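Local coordinates for uncharacterized protein (Legionella pneumophila subsp. pneumophila str. Philadelphia 1, PDB 4RD8) that is of unknown function but belongs to the DUF5636 family and folds as a helical, strand-free chain, at residues 121-135 with 184-198. The protein carries 3 engineered substitutions. Residues are numbered along the deposited sequence; the frame is centred on the assembly and turned at random.
Sequences LRASSHGELTHAIQW and IDKLGEIDSRSPEWL
Gln134 reaches across to 184-198 and spends both amide hydrogens on backbone carbonyls, a compact case of a buried polar side chain tying a helix to the backbone of a neighbouring segment. NE2 donates to Ser192 O at 2.9 Å, nearly along the C=O axis, and to Ile184 O at 3.0 Å, tilted from the carbonyl plane. The amide's rotation is fixed from the other end as well, because His131 ND1 donates to Gln134 OE1 (2.7 Å) almost within the imidazole plane. A chi1 of -71° carries the His131 ring toward 184-198, its edge to Ile184 O and Asp185 OD1 and its plane nearly perpendicular (87°) to the Asp185 carboxylate; a water lies 2.8 Å from His131 NE2. Arg122, extended up to a bend at chi3, grips that carboxylate end-on: NH1 to OD2 of Asp185 is 2.9 Å and NH2 to OD1 is 2.8 Å, both from the syn side but out of the carboxylate plane, the flat groups turned 39° apart. Trp180 donates to OD2 too, which would favour the charged aspartate. Glu196, bent at chi2, brings its carboxylate to Ser124 and crosswise to the His126 ring. Thr130 CG2 packs on Pro195 CB, and Leu198 CD2 against Gln134 CG. The contact thus seats the first turn of helix 195-204 and the end of helix 179-184 against helix 130-144; Leu129, at its N-cap, and Ala132 within it pack on helix 69-85, while Ile184 touches helix 25-38.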
loop_
_atom_site.group_PDB
_atom_site.type_symbol
_atom_site.label_atom_id
_atom_site.label_comp_id
_atom_site.label_asym_id
_atom_site.label_seq_id
_atom_site.Cartn_x
_atom_site.Cartn_y
_atom_site.Cartn_z
ATOM N N LEU A 121 -7.973 2.914 10.415
ATOM C CA LEU A 121 -7.367 4.174 10.853
ATOM C C LEU A 121 -8.312 5.336 10.592
ATOM O O LEU A 121 -8.579 6.150 11.485
ATOM C CB LEU A 121 -6.041 4.414 10.123
ATOM C CG LEU A 121 -5.331 5.742 10.406
ATOM C CD1 LEU A 121 -4.998 5.889 11.887
ATOM C CD2 LEU A 121 -4.077 5.880 9.549
ATOM N N ARG A 122 -8.822 5.407 9.364
ATOM C CA ARG A 122 -9.662 6.523 8.933
ATOM C C ARG A 122 -10.711 6.056 7.925
ATOM O O ARG A 122 -10.361 5.494 6.882
ATOM C CB ARG A 122 -8.779 7.613 8.292
ATOM C CG ARG A 122 -9.512 8.828 7.772
ATOM C CD ARG A 122 -8.531 9.848 7.203
ATOM N NE ARG A 122 -8.067 9.510 5.856
ATOM C CZ ARG A 122 -6.876 9.000 5.574
ATOM N NH1 ARG A 122 -6.014 8.751 6.555
ATOM N NH2 ARG A 122 -6.548 8.732 4.310
ATOM N N ALA A 123 -11.983 6.299 8.237
ATOM C CA ALA A 123 -13.083 5.976 7.326
ATOM C C ALA A 123 -12.957 6.762 6.029
ATOM O O ALA A 123 -12.697 7.965 6.044
ATOM C CB ALA A 123 -14.426 6.268 7.977
ATOM N N SER A 124 -13.145 6.083 4.903
ATOM C CA SER A 124 -13.124 6.747 3.608
ATOM C C SER A 124 -14.239 6.219 2.716
ATOM O O SER A 124 -14.542 5.028 2.734
ATOM C CB SER A 124 -11.773 6.543 2.920
ATOM O OG SER A 124 -11.842 6.933 1.561
ATOM N N SER A 125 -14.836 7.107 1.931
ATOM C CA SER A 125 -15.878 6.717 0.988
ATOM C C SER A 125 -15.272 6.344 -0.360
ATOM O O SER A 125 -15.985 5.942 -1.278
ATOM C CB SER A 125 -16.880 7.857 0.798
ATOM O OG SER A 125 -16.254 8.979 0.200
ATOM N N HIS A 126 -13.953 6.477 -0.473
ATOM C CA HIS A 126 -13.277 6.315 -1.761
ATOM C C HIS A 126 -12.682 4.919 -1.967
ATOM O O HIS A 126 -12.576 4.451 -3.101
ATOM C CB HIS A 126 -12.191 7.383 -1.941
ATOM C CG HIS A 126 -12.727 8.776 -2.058
ATOM N ND1 HIS A 126 -12.864 9.619 -0.968
ATOM C CD2 HIS A 126 -13.155 9.477 -3.129
ATOM C CE1 HIS A 126 -13.356 10.773 -1.374
ATOM N NE2 HIS A 126 -13.544 10.719 -2.678
ATOM N N GLY A 127 -12.289 4.260 -0.883
ATOM C CA GLY A 127 -11.709 2.930 -0.975
ATOM C C GLY A 127 -11.686 2.171 0.343
ATOM O O GLY A 127 -12.010 2.726 1.392
ATOM N N GLU A 128 -11.281 0.903 0.289
ATOM C CA GLU A 128 -11.310 0.021 1.457
ATOM C C GLU A 128 -9.943 -0.621 1.710
ATOM O O GLU A 128 -9.498 -0.766 2.852
ATOM C CB GLU A 128 -12.366 -1.065 1.219
ATOM C CG GLU A 128 -12.682 -1.964 2.399
ATOM C CD GLU A 128 -13.642 -3.083 2.016
ATOM O OE1 GLU A 128 -13.385 -3.768 0.999
ATOM O OE2 GLU A 128 -14.656 -3.278 2.720
ATOM N N LEU A 129 -9.282 -1.005 0.624
ATOM C CA LEU A 129 -7.990 -1.674 0.701
ATOM C C LEU A 129 -6.932 -0.886 -0.043
ATOM O O LEU A 129 -6.003 -1.473 -0.595
ATOM C CB LEU A 129 -8.076 -3.072 0.075
ATOM C CG LEU A 129 -9.123 -4.031 0.641
ATOM C CD1 LEU A 129 -9.124 -5.328 -0.150
ATOM C CD2 LEU A 129 -8.863 -4.303 2.103
ATOM N N THR A 130 -7.072 0.434 -0.084
ATOM C CA THR A 130 -6.155 1.224 -0.905
ATOM C C THR A 130 -4.724 1.186 -0.363
ATOM O O THR A 130 -3.780 1.108 -1.136
ATOM C CB THR A 130 -6.632 2.681 -1.094
ATOM O OG1 THR A 130 -7.950 2.678 -1.651
ATOM C CG2 THR A 130 -5.706 3.421 -2.054
ATOM N N HIS A 131 -4.550 1.239 0.953
ATOM C CA HIS A 131 -3.199 1.149 1.507
ATOM C C HIS A 131 -2.589 -0.219 1.207
ATOM O O HIS A 131 -1.404 -0.322 0.885
ATOM C CB HIS A 131 -3.191 1.419 3.017
ATOM C CG HIS A 131 -3.457 2.843 3.382
ATOM N ND1 HIS A 131 -2.895 3.912 2.706
ATOM C CD2 HIS A 131 -4.211 3.382 4.374
ATOM C CE1 HIS A 131 -3.299 5.042 3.265
ATOM N NE2 HIS A 131 -4.099 4.748 4.270
ATOM N N ALA A 132 -3.400 -1.272 1.302
ATOM C CA ALA A 132 -2.930 -2.605 0.937
ATOM C C ALA A 132 -2.469 -2.623 -0.511
ATOM O O ALA A 132 -1.437 -3.216 -0.835
ATOM C CB ALA A 132 -4.031 -3.644 1.162
ATOM N N ILE A 133 -3.235 -1.969 -1.380
ATOM C CA ILE A 133 -2.870 -1.876 -2.793
ATOM C C ILE A 133 -1.581 -1.071 -3.022
ATOM O O ILE A 133 -0.745 -1.473 -3.836
ATOM C CB ILE A 133 -4.037 -1.344 -3.657
ATOM C CG1 ILE A 133 -5.170 -2.374 -3.678
ATOM C CG2 ILE A 133 -3.574 -1.074 -5.075
ATOM C CD1 ILE A 133 -6.443 -1.885 -4.345
ATOM N N GLN A 134 -1.411 0.047 -2.311
ATOM C CA GLN A 134 -0.154 0.805 -2.393
ATOM C C GLN A 134 1.032 -0.099 -2.120
ATOM O O GLN A 134 2.007 -0.104 -2.877
ATOM C CB GLN A 134 -0.139 1.977 -1.406
ATOM C CG GLN A 134 -0.960 3.167 -1.866
ATOM C CD GLN A 134 -1.273 4.113 -0.723
ATOM O OE1 GLN A 134 -1.533 3.672 0.402
ATOM N NE2 GLN A 134 -1.246 5.412 -0.998
ATOM N N TRP A 135 0.937 -0.869 -1.043
ATOM C CA TRP A 135 2.008 -1.790 -0.701
ATOM C C TRP A 135 2.207 -2.878 -1.748
ATOM O O TRP A 135 3.344 -3.202 -2.089
ATOM C CB TRP A 135 1.861 -2.312 0.746
ATOM C CG TRP A 135 2.333 -1.232 1.659
ATOM C CD1 TRP A 135 1.570 -0.310 2.312
ATOM C CD2 TRP A 135 3.705 -0.888 1.921
ATOM N NE1 TRP A 135 2.385 0.566 3.001
ATOM C CE2 TRP A 135 3.692 0.238 2.769
ATOM C CE3 TRP A 135 4.931 -1.431 1.525
ATOM C CZ2 TRP A 135 4.874 0.822 3.245
ATOM C CZ3 TRP A 135 6.101 -0.846 1.996
ATOM C CH2 TRP A 135 6.061 0.274 2.846
ATOM N N ILE A 184 2.321 7.374 1.952
ATOM C CA ILE A 184 1.123 6.704 1.461
ATOM C C ILE A 184 -0.178 7.286 1.983
ATOM O O ILE A 184 -1.243 6.724 1.747
ATOM C CB ILE A 184 1.151 5.192 1.795
ATOM C CG1 ILE A 184 1.231 4.998 3.316
ATOM C CG2 ILE A 184 2.300 4.485 1.048
ATOM C CD1 ILE A 184 1.100 3.573 3.770
ATOM N N ASP A 185 -0.113 8.399 2.711
ATOM C CA ASP A 185 -1.345 9.011 3.214
ATOM C C ASP A 185 -1.303 10.536 3.044
ATOM O O ASP A 185 -1.793 11.282 3.895
ATOM C CB ASP A 185 -1.574 8.622 4.684
ATOM C CG ASP A 185 -3.009 8.233 4.980
ATOM O OD1 ASP A 185 -3.843 8.245 4.057
ATOM O OD2 ASP A 185 -3.304 7.894 6.149
ATOM N N LYS A 186 -0.720 10.979 1.927
ATOM C CA LYS A 186 -0.494 12.411 1.677
ATOM C C LYS A 186 -1.667 13.022 0.925
ATOM O O LYS A 186 -1.583 13.302 -0.274
ATOM C CB LYS A 186 0.805 12.634 0.886
ATOM C CG LYS A 186 1.407 14.033 1.026
ATOM C CD LYS A 186 1.790 14.320 2.488
ATOM C CE LYS A 186 2.460 15.684 2.652
ATOM N NZ LYS A 186 1.519 16.829 2.503
ATOM N N LEU A 187 -2.764 13.234 1.645
ATOM C CA LEU A 187 -3.980 13.775 1.060
ATOM C C LEU A 187 -3.706 15.111 0.389
ATOM O O LEU A 187 -2.963 15.941 0.921
ATOM C CB LEU A 187 -5.051 13.951 2.131
ATOM C CG LEU A 187 -5.548 12.653 2.754
ATOM C CD1 LEU A 187 -6.736 12.925 3.669
ATOM C CD2 LEU A 187 -5.936 11.689 1.659
ATOM N N GLY A 188 -4.292 15.302 -0.787
ATOM C CA GLY A 188 -4.118 16.534 -1.527
ATOM C C GLY A 188 -3.185 16.401 -2.717
ATOM O O GLY A 188 -3.242 17.217 -3.635
ATOM N N GLU A 189 -2.314 15.391 -2.701
ATOM C CA GLU A 189 -1.413 15.166 -3.831
ATOM C C GLU A 189 -2.153 14.561 -5.021
ATOM O O GLU A 189 -3.094 13.782 -4.848
ATOM C CB GLU A 189 -0.244 14.254 -3.449
ATOM C CG GLU A 189 0.662 14.778 -2.341
ATOM C CD GLU A 189 1.440 16.034 -2.723
ATOM O OE1 GLU A 189 1.375 16.472 -3.895
ATOM O OE2 GLU A 189 2.132 16.586 -1.838
ATOM N N ILE A 190 -1.715 14.918 -6.227
ATOM C CA ILE A 190 -2.297 14.373 -7.445
ATOM C C ILE A 190 -1.445 13.186 -7.942
ATOM O O ILE A 190 -0.983 13.161 -9.089
ATOM C CB ILE A 190 -2.471 15.479 -8.517
ATOM C CG1 ILE A 190 -3.183 16.691 -7.912
ATOM C CG2 ILE A 190 -3.288 14.994 -9.707
ATOM C CD1 ILE A 190 -4.630 16.432 -7.513
ATOM N N ASP A 191 -1.235 12.217 -7.052
ATOM C CA ASP A 191 -0.531 10.970 -7.366
ATOM C C ASP A 191 -0.817 9.906 -6.313
ATOM O O ASP A 191 -1.585 10.140 -5.377
ATOM C CB ASP A 191 0.975 11.205 -7.525
ATOM C CG ASP A 191 1.594 11.884 -6.319
ATOM O OD1 ASP A 191 1.497 11.333 -5.208
ATOM O OD2 ASP A 191 2.172 12.979 -6.478
ATOM N N SER A 192 -0.200 8.739 -6.459
ATOM C CA SER A 192 -0.549 7.599 -5.624
ATOM C C SER A 192 -0.077 7.686 -4.172
ATOM O O SER A 192 -0.355 6.787 -3.390
ATOM C CB SER A 192 -0.050 6.298 -6.261
ATOM O OG SER A 192 -0.610 6.143 -7.551
ATOM N N ARG A 193 0.615 8.761 -3.803
ATOM C CA ARG A 193 0.898 8.994 -2.384
ATOM C C ARG A 193 -0.399 9.257 -1.639
ATOM O O ARG A 193 -0.487 9.054 -0.426
ATOM C CB ARG A 193 1.833 10.182 -2.188
ATOM C CG ARG A 193 3.267 9.944 -2.611
ATOM C CD ARG A 193 4.032 11.235 -2.457
ATOM N NE ARG A 193 3.566 12.235 -3.416
ATOM C CZ ARG A 193 3.947 13.507 -3.421
ATOM N NH1 ARG A 193 4.792 13.948 -2.496
ATOM N NH2 ARG A 193 3.477 14.337 -4.351
ATOM N N SER A 194 -1.409 9.725 -2.368
ATOM C CA SER A 194 -2.729 9.937 -1.781
ATOM C C SER A 194 -3.619 8.744 -2.077
ATOM O O SER A 194 -3.847 8.412 -3.243
ATOM C CB SER A 194 -3.382 11.183 -2.369
ATOM O OG SER A 194 -4.774 11.210 -2.062
ATOM N N PRO A 195 -4.134 8.088 -1.027
ATOM C CA PRO A 195 -5.032 6.960 -1.297
ATOM C C PRO A 195 -6.334 7.393 -1.968
ATOM O O PRO A 195 -6.908 6.600 -2.713
ATOM C CB PRO A 195 -5.305 6.384 0.102
ATOM C CG PRO A 195 -5.087 7.560 1.039
ATOM C CD PRO A 195 -3.936 8.316 0.417
ATOM N N GLU A 196 -6.799 8.616 -1.713
ATOM C CA GLU A 196 -8.003 9.099 -2.378
ATOM C C GLU A 196 -7.737 9.218 -3.869
ATOM O O GLU A 196 -8.587 8.881 -4.698
ATOM C CB GLU A 196 -8.446 10.461 -1.833
ATOM C CG GLU A 196 -8.598 10.517 -0.324
ATOM C CD GLU A 196 -9.385 9.348 0.228
ATOM O OE1 GLU A 196 -10.621 9.346 0.081
ATOM O OE2 GLU A 196 -8.767 8.425 0.802
ATOM N N TRP A 197 -6.560 9.715 -4.212
ATOM C CA TRP A 197 -6.232 9.882 -5.619
ATOM C C TRP A 197 -6.074 8.520 -6.286
ATOM O O TRP A 197 -6.572 8.312 -7.390
ATOM C CB TRP A 197 -4.969 10.733 -5.803
ATOM C CG TRP A 197 -4.680 11.027 -7.256
ATOM C CD1 TRP A 197 -5.059 12.132 -7.965
ATOM C CD2 TRP A 197 -3.969 10.182 -8.178
ATOM N NE1 TRP A 197 -4.620 12.028 -9.269
ATOM C CE2 TRP A 197 -3.947 10.845 -9.418
ATOM C CE3 TRP A 197 -3.348 8.933 -8.063
ATOM C CZ2 TRP A 197 -3.324 10.296 -10.546
ATOM C CZ3 TRP A 197 -2.727 8.393 -9.180
ATOM C CH2 TRP A 197 -2.723 9.075 -10.405
ATOM N N LEU A 198 -5.392 7.590 -5.615
ATOM C CA LEU A 198 -5.177 6.267 -6.205
ATOM C C LEU A 198 -6.483 5.509 -6.383
ATOM O O LEU A 198 -6.698 4.873 -7.408
ATOM C CB LEU A 198 -4.176 5.440 -5.394
ATOM C CG LEU A 198 -3.937 3.999 -5.859
ATOM C CD1 LEU A 198 -3.390 3.951 -7.277
ATOM C CD2 LEU A 198 -2.984 3.292 -4.902
HETATM O O HOH W 1 -9.342 5.645 -0.666
HETATM O O HOH W 2 -5.878 5.638 6.171
#